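Local coordinates for protein KLLA0E03807p (Kluyveromyces lactis, PDB 3SQI) that probably binds DNA through its DNA-binding domain, the part studied here, and, as Ndc10, is a platform for inner kinetochore assembly in budding yeast, at residues H24-W29 against K48-Y53; Y93-L98 against D304-K309. One frame throughout, in Å; residues are numbered along the deposited sequence.

In the fold
Contact 1 (24-29 with 48-53) and contact 2 (93-98 with 304-309) lie on the same side of the chain's centre, with their own centres about 17 Å apart. Contact 1 packs two early helices, 13-30 and 47-56. Contact 2 joins helix 82-100 to helix 304-310, more than 200 residues further along. Helix 47-56 connects the two: I50 also packs on L88 and L92 of helix 82-100, and V51 CG1 meets F305 CZ at 3.7 Å. Neither contact reaches the bound nucleic acid. The nearest atom of contact 2 is about 19 Å from the bound nucleic acid. The nearest atom of contact 1 is about 31 Å from the bound nucleic acid.

Contact 1 of 2, residues H24-W29 against K48-Y53; sequences HKYTEW and KYIVKY
Helices 24-29 and 48-53 cross nearly at right angles, 103° between their N-to-C directions, with their axes 11.2 Å apart at closest approach. Their CA atoms come nearest at Y26 and Y53. Three aromatic side chains carry the contact. Y26, W29 and Y53 all hold CG anti to the backbone N (chi1 near 176°), which brings the three rings together. Y53 is the ring common to both pairs: it offers a face to Y26 and an edge to W29. Y26 turns its edge toward that face, with ring centroids 5.6 Å apart and planes at 74°. Y53 in turn points its own edge, through CD2, at the face of W29. The Y53 ring and the five-membered ring of W29 have centroids 5.3 Å apart. Both pairs are T-shaped. Y53 CB adds a CH-pi contact, 4.0 Å from the centroid of the six-membered ring of W29. The far end of Y53 reaches helix 24-29, where its OH lies 3.3 Å from K25 CB. The indole edge meets an aliphatic chain: K52 CG is 3.8 Å from W29 CH2, and the two side chains cross at about a right angle. Y26 OH ends against helix 48-53, near Y49 CB and 3.7 Å from I50 CG1. This buried hydroxyl is satisfied by a hydrogen bond with F44 O. H57 extends the aromatic grouping, its ring meeting both Y53 and W29. The arrangement is an aromatic cluster of successive edge-to-face pairs, filling the crossing of two steeply inclined helices in the helical N-terminal part of the DNA-binding domain.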
loop_
_atom_site.group_PDB
_atom_site.type_symbol
_atom_site.label_atom_id
_atom_site.label_comp_id
_atom_site.label_asym_id
_atom_site.label_seq_id
_atom_site.Cartn_x
_atom_site.Cartn_y
_atom_site.Cartn_z
ATOM N N HIS A 24 30.254 7.094 -19.129
ATOM C CA HIS A 24 30.319 6.204 -20.276
ATOM C C HIS A 24 29.264 5.106 -20.153
ATOM O O HIS A 24 28.525 4.839 -21.100
ATOM C CB HIS A 24 31.708 5.591 -20.403
ATOM C CG HIS A 24 31.927 4.868 -21.692
ATOM N ND1 HIS A 24 32.384 5.497 -22.830
ATOM C CD2 HIS A 24 31.743 3.569 -22.026
ATOM C CE1 HIS A 24 32.478 4.616 -23.809
ATOM N NE2 HIS A 24 32.094 3.439 -23.350
ATOM N N LYS A 25 29.193 4.485 -18.979
ATOM C CA LYS A 25 28.191 3.455 -18.703
ATOM C C LYS A 25 26.788 3.944 -19.040
ATOM O O LYS A 25 26.049 3.307 -19.796
ATOM C CB LYS A 25 28.215 3.076 -17.217
ATOM C CG LYS A 25 29.562 2.627 -16.657
ATOM C CD LYS A 25 29.925 1.216 -17.100
ATOM C CE LYS A 25 30.457 1.197 -18.527
ATOM N NZ LYS A 25 30.539 -0.188 -19.064
ATOM N N TYR A 26 26.439 5.084 -18.455
ATOM C CA TYR A 26 25.083 5.604 -18.485
ATOM C C TYR A 26 24.623 6.004 -19.874
ATOM O O TYR A 26 23.483 5.745 -20.252
ATOM C CB TYR A 26 24.979 6.791 -17.538
ATOM C CG TYR A 26 23.646 7.492 -17.535
ATOM C CD1 TYR A 26 22.453 6.784 -17.411
ATOM C CD2 TYR A 26 23.579 8.874 -17.618
ATOM C CE1 TYR A 26 21.227 7.441 -17.397
ATOM C CE2 TYR A 26 22.368 9.534 -17.599
ATOM C CZ TYR A 26 21.196 8.819 -17.489
ATOM O OH TYR A 26 20.000 9.501 -17.473
ATOM N N THR A 27 25.501 6.645 -20.636
ATOM C CA THR A 27 25.129 7.061 -21.985
ATOM C C THR A 27 25.203 5.901 -22.983
ATOM O O THR A 27 24.431 5.842 -23.950
ATOM C CB THR A 27 25.998 8.225 -22.467
ATOM O OG1 THR A 27 27.364 7.799 -22.537
ATOM C CG2 THR A 27 25.877 9.410 -21.508
ATOM N N GLU A 28 26.132 4.980 -22.742
ATOM C CA GLU A 28 26.242 3.775 -23.556
ATOM C C GLU A 28 25.039 2.863 -23.335
ATOM O O GLU A 28 24.709 2.035 -24.182
ATOM C CB GLU A 28 27.545 3.036 -23.254
ATOM C CG GLU A 28 28.549 3.089 -24.390
ATOM C CD GLU A 28 28.743 4.493 -24.936
ATOM O OE1 GLU A 28 29.139 4.620 -26.114
ATOM O OE2 GLU A 28 28.502 5.470 -24.191
ATOM N N TRP A 29 24.407 3.007 -22.174
ATOM C CA TRP A 29 23.119 2.377 -21.908
ATOM C C TRP A 29 22.023 3.167 -22.610
ATOM O O TRP A 29 21.196 2.606 -23.320
ATOM C CB TRP A 29 22.858 2.350 -20.401
ATOM C CG TRP A 29 21.508 1.827 -20.000
ATOM C CD1 TRP A 29 21.090 0.527 -20.021
ATOM C CD2 TRP A 29 20.412 2.592 -19.487
ATOM N NE1 TRP A 29 19.798 0.439 -19.564
ATOM C CE2 TRP A 29 19.358 1.692 -19.233
ATOM C CE3 TRP A 29 20.215 3.950 -19.227
ATOM C CZ2 TRP A 29 18.130 2.109 -18.730
ATOM C CZ3 TRP A 29 18.991 4.361 -18.727
ATOM C CH2 TRP A 29 17.967 3.444 -18.483
ATOM N N LYS A 48 13.560 9.988 -14.289
ATOM C CA LYS A 48 13.067 8.789 -14.954
ATOM C C LYS A 48 14.194 7.856 -15.419
ATOM O O LYS A 48 14.215 6.655 -15.090
ATOM C CB LYS A 48 12.227 9.200 -16.153
ATOM C CG LYS A 48 11.721 10.633 -16.086
ATOM C CD LYS A 48 11.362 11.149 -17.480
ATOM C CE LYS A 48 10.813 10.039 -18.377
ATOM N NZ LYS A 48 10.199 10.528 -19.657
ATOM N N TYR A 49 15.138 8.417 -16.170
ATOM C CA TYR A 49 16.180 7.621 -16.807
ATOM C C TYR A 49 17.234 7.162 -15.809
ATOM O O TYR A 49 17.698 6.026 -15.880
ATOM C CB TYR A 49 16.823 8.410 -17.949
ATOM C CG TYR A 49 15.813 9.028 -18.899
ATOM C CD1 TYR A 49 15.162 8.257 -19.859
ATOM C CD2 TYR A 49 15.520 10.384 -18.842
ATOM C CE1 TYR A 49 14.244 8.823 -20.730
ATOM C CE2 TYR A 49 14.603 10.957 -19.706
ATOM C CZ TYR A 49 13.968 10.173 -20.648
ATOM O OH TYR A 49 13.059 10.746 -21.508
ATOM N N ILE A 50 17.606 8.039 -14.879
ATOM C CA ILE A 50 18.604 7.707 -13.859
ATOM C C ILE A 50 18.101 6.589 -12.953
ATOM O O ILE A 50 18.825 5.639 -12.648
ATOM C CB ILE A 50 18.948 8.924 -12.979
ATOM C CG1 ILE A 50 19.371 10.114 -13.842
ATOM C CG2 ILE A 50 20.055 8.579 -11.986
ATOM C CD1 ILE A 50 19.616 11.369 -13.045
ATOM N N VAL A 51 16.852 6.722 -12.524
ATOM C CA VAL A 51 16.211 5.729 -11.677
ATOM C C VAL A 51 16.061 4.394 -12.407
ATOM O O VAL A 51 16.416 3.334 -11.871
ATOM C CB VAL A 51 14.843 6.218 -11.197
ATOM C CG1 VAL A 51 14.131 5.119 -10.448
ATOM C CG2 VAL A 51 14.999 7.452 -10.321
ATOM N N LYS A 52 15.549 4.436 -13.631
ATOM C CA LYS A 52 15.491 3.214 -14.423
ATOM C C LYS A 52 16.866 2.540 -14.505
ATOM O O LYS A 52 16.997 1.343 -14.240
ATOM C CB LYS A 52 14.948 3.495 -15.821
ATOM C CG LYS A 52 14.872 2.254 -16.689
ATOM C CD LYS A 52 13.947 2.454 -17.882
ATOM C CE LYS A 52 13.933 1.218 -18.765
ATOM N NZ LYS A 52 13.702 -0.015 -17.961
ATOM N N TYR A 53 17.884 3.318 -14.860
ATOM C CA TYR A 53 19.246 2.805 -14.966
ATOM C C TYR A 53 19.673 2.105 -13.689
ATOM O O TYR A 53 20.120 0.955 -13.708
ATOM C CB TYR A 53 20.231 3.937 -15.259
ATOM C CG TYR A 53 21.669 3.467 -15.313
ATOM C CD1 TYR A 53 22.523 3.628 -14.223
ATOM C CD2 TYR A 53 22.168 2.846 -16.444
ATOM C CE1 TYR A 53 23.843 3.187 -14.271
ATOM C CE2 TYR A 53 23.472 2.409 -16.502
ATOM C CZ TYR A 53 24.304 2.577 -15.420
ATOM O OH TYR A 53 25.599 2.125 -15.506
#

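Contact 2 of 2, residues Y93-L98 against D304-K309; sequences YGLVKL and DFYIEK
L98 has CG anti to the backbone N (chi1 -179°), which directs its CG toward helix 304-309, and chi2 then turns CD2 onto Y306. F305 places CG in the crowded position between its backbone N and carbonyl carbon, so its ring swings round toward L95. The result is a buried helix-helix packing that joins helix 82-100, in the early helical part of the chain, to helix 304-310, inside the range of the CBF3-subunit domain 2 family. The helices run in roughly the same direction, 42° apart, with axes 11.5 Å from each other at their closest. The CA atoms of L98 and Y306 mark the nearest backbone approach, at 7.5 Å.

L98 loses the most surface to the other helix. Its CD2 sits over the centre of the Y306 ring, a CH-pi contact only 13° off the ring normal. Y306 extends beyond this methyl toward L95 on helix 93-98, and its OH comes to 3.8 Å from L95 CB. L95 also has CG anti to the backbone N. Its CD1 lies 4.3 Å from Y306 CE2. The same methyl approaches the F305 ring at its edge, near the ring plane, with L95 CD1 3.7 Å from F305 CE1. Replacing Y306 with an alanine would remove the ring under L98 CD2 and the hydroxyl beside L95, and would probably loosen the packing between the two helices. L95 also touches I54 of helix 47-56, and F305 packs on V51 and A55 there, so a third helix borders the contact.

K309 runs past L98 in the opposite direction. Its chain bends at chi2 and is otherwise extended, and its NZ forms a hydrogen bond with F101 O.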
loop_
_atom_site.group_PDB
_atom_site.type_symbol
_atom_site.label_atom_id
_atom_site.label_comp_id
_atom_site.label_asym_id
_atom_site.label_seq_id
_atom_site.Cartn_x
_atom_site.Cartn_y
_atom_site.Cartn_z
ATOM N N TYR A 93 18.301 9.664 -3.036
ATOM C CA TYR A 93 18.430 9.159 -1.673
ATOM C C TYR A 93 17.206 8.320 -1.256
ATOM O O TYR A 93 17.341 7.256 -0.635
ATOM C CB TYR A 93 18.679 10.312 -0.705
ATOM C CG TYR A 93 20.048 10.938 -0.862
ATOM C CD1 TYR A 93 20.999 10.375 -1.708
ATOM C CD2 TYR A 93 20.396 12.079 -0.156
ATOM C CE1 TYR A 93 22.257 10.937 -1.854
ATOM C CE2 TYR A 93 21.655 12.649 -0.293
ATOM C CZ TYR A 93 22.581 12.074 -1.144
ATOM O OH TYR A 93 23.832 12.640 -1.280
ATOM N N GLY A 94 16.013 8.785 -1.617
ATOM C CA GLY A 94 14.823 7.988 -1.380
ATOM C C GLY A 94 14.916 6.613 -2.020
ATOM O O GLY A 94 14.619 5.586 -1.396
ATOM N N LEU A 95 15.342 6.593 -3.277
ATOM C CA LEU A 95 15.510 5.347 -4.007
ATOM C C LEU A 95 16.476 4.396 -3.294
ATOM O O LEU A 95 16.224 3.191 -3.208
ATOM C CB LEU A 95 16.006 5.625 -5.426
ATOM C CG LEU A 95 16.562 4.387 -6.128
ATOM C CD1 LEU A 95 15.430 3.454 -6.512
ATOM C CD2 LEU A 95 17.393 4.772 -7.345
ATOM N N VAL A 96 17.584 4.924 -2.784
ATOM C CA VAL A 96 18.537 4.050 -2.116
ATOM C C VAL A 96 17.907 3.503 -0.838
ATOM O O VAL A 96 17.977 2.300 -0.569
ATOM C CB VAL A 96 19.891 4.748 -1.814
ATOM C CG1 VAL A 96 20.409 5.463 -3.049
ATOM C CG2 VAL A 96 19.769 5.725 -0.648
ATOM N N LYS A 97 17.252 4.366 -0.063
ATOM C CA LYS A 97 16.634 3.886 1.171
ATOM C C LYS A 97 15.726 2.724 0.818
ATOM O O LYS A 97 15.710 1.693 1.503
ATOM C CB LYS A 97 15.830 4.984 1.851
ATOM C CG LYS A 97 15.196 4.552 3.157
ATOM C CD LYS A 97 16.169 4.660 4.325
ATOM C CE LYS A 97 16.556 6.115 4.632
ATOM N NZ LYS A 97 17.851 6.247 5.377
ATOM N N LEU A 98 15.000 2.895 -0.285
ATOM C CA LEU A 98 14.064 1.896 -0.776
ATOM C C LEU A 98 14.753 0.569 -1.111
ATOM O O LEU A 98 14.310 -0.492 -0.658
ATOM C CB LEU A 98 13.337 2.450 -1.999
ATOM C CG LEU A 98 12.282 1.616 -2.713
ATOM C CD1 LEU A 98 11.584 0.692 -1.741
ATOM C CD2 LEU A 98 11.261 2.514 -3.414
ATOM N N ASP A 304 7.243 0.477 -10.990
ATOM C CA ASP A 304 6.553 -0.604 -10.293
ATOM C C ASP A 304 7.346 -1.185 -9.118
ATOM O O ASP A 304 6.756 -1.603 -8.130
ATOM C CB ASP A 304 6.124 -1.709 -11.269
ATOM C CG ASP A 304 4.930 -1.302 -12.130
ATOM O OD1 ASP A 304 4.231 -0.331 -11.760
ATOM O OD2 ASP A 304 4.683 -1.956 -13.173
ATOM N N PHE A 305 8.670 -1.209 -9.207
ATOM C CA PHE A 305 9.447 -1.799 -8.118
ATOM C C PHE A 305 9.200 -1.085 -6.786
ATOM O O PHE A 305 9.254 -1.707 -5.723
ATOM C CB PHE A 305 10.937 -1.877 -8.450
ATOM C CG PHE A 305 11.565 -0.554 -8.771
ATOM C CD1 PHE A 305 12.245 0.163 -7.803
ATOM C CD2 PHE A 305 11.492 -0.033 -10.051
ATOM C CE1 PHE A 305 12.832 1.379 -8.105
ATOM C CE2 PHE A 305 12.077 1.180 -10.357
ATOM C CZ PHE A 305 12.742 1.888 -9.384
ATOM N N TYR A 306 8.913 0.213 -6.849
ATOM C CA TYR A 306 8.470 0.957 -5.673
ATOM C C TYR A 306 7.272 0.276 -5.059
ATOM O O TYR A 306 7.243 0.002 -3.864
ATOM C CB TYR A 306 8.058 2.377 -6.056
ATOM C CG TYR A 306 9.175 3.393 -5.975
ATOM C CD1 TYR A 306 9.163 4.391 -5.010
ATOM C CD2 TYR A 306 10.240 3.354 -6.860
ATOM C CE1 TYR A 306 10.178 5.320 -4.929
ATOM C CE2 TYR A 306 11.259 4.282 -6.788
ATOM C CZ TYR A 306 11.223 5.262 -5.823
ATOM O OH TYR A 306 12.239 6.187 -5.746
ATOM N N ILE A 307 6.281 0.014 -5.903
ATOM C CA ILE A 307 4.983 -0.505 -5.481
ATOM C C ILE A 307 5.050 -1.949 -4.983
ATOM O O ILE A 307 4.413 -2.297 -3.992
ATOM C CB ILE A 307 3.980 -0.395 -6.627
ATOM C CG1 ILE A 307 3.889 1.062 -7.099
ATOM C CG2 ILE A 307 2.623 -0.914 -6.206
ATOM C CD1 ILE A 307 2.948 1.287 -8.285
ATOM N N GLU A 308 5.826 -2.789 -5.662
ATOM C CA GLU A 308 5.963 -4.182 -5.256
ATOM C C GLU A 308 6.774 -4.268 -3.983
ATOM O O GLU A 308 6.550 -5.149 -3.159
ATOM C CB GLU A 308 6.655 -5.005 -6.335
ATOM C CG GLU A 308 5.969 -4.975 -7.683
ATOM C CD GLU A 308 6.757 -5.710 -8.749
ATOM O OE1 GLU A 308 6.899 -5.163 -9.863
ATOM O OE2 GLU A 308 7.237 -6.831 -8.471
ATOM N N LYS A 309 7.727 -3.355 -3.831
ATOM C CA LYS A 309 8.567 -3.340 -2.638
ATOM C C LYS A 309 7.803 -2.849 -1.414
ATOM O O LYS A 309 7.831 -3.490 -0.366
ATOM C CB LYS A 309 9.812 -2.485 -2.860
ATOM C CG LYS A 309 10.617 -2.231 -1.600
ATOM C CD LYS A 309 11.330 -3.476 -1.087
ATOM C CE LYS A 309 12.249 -3.130 0.085
ATOM N NZ LYS A 309 12.974 -4.317 0.607
#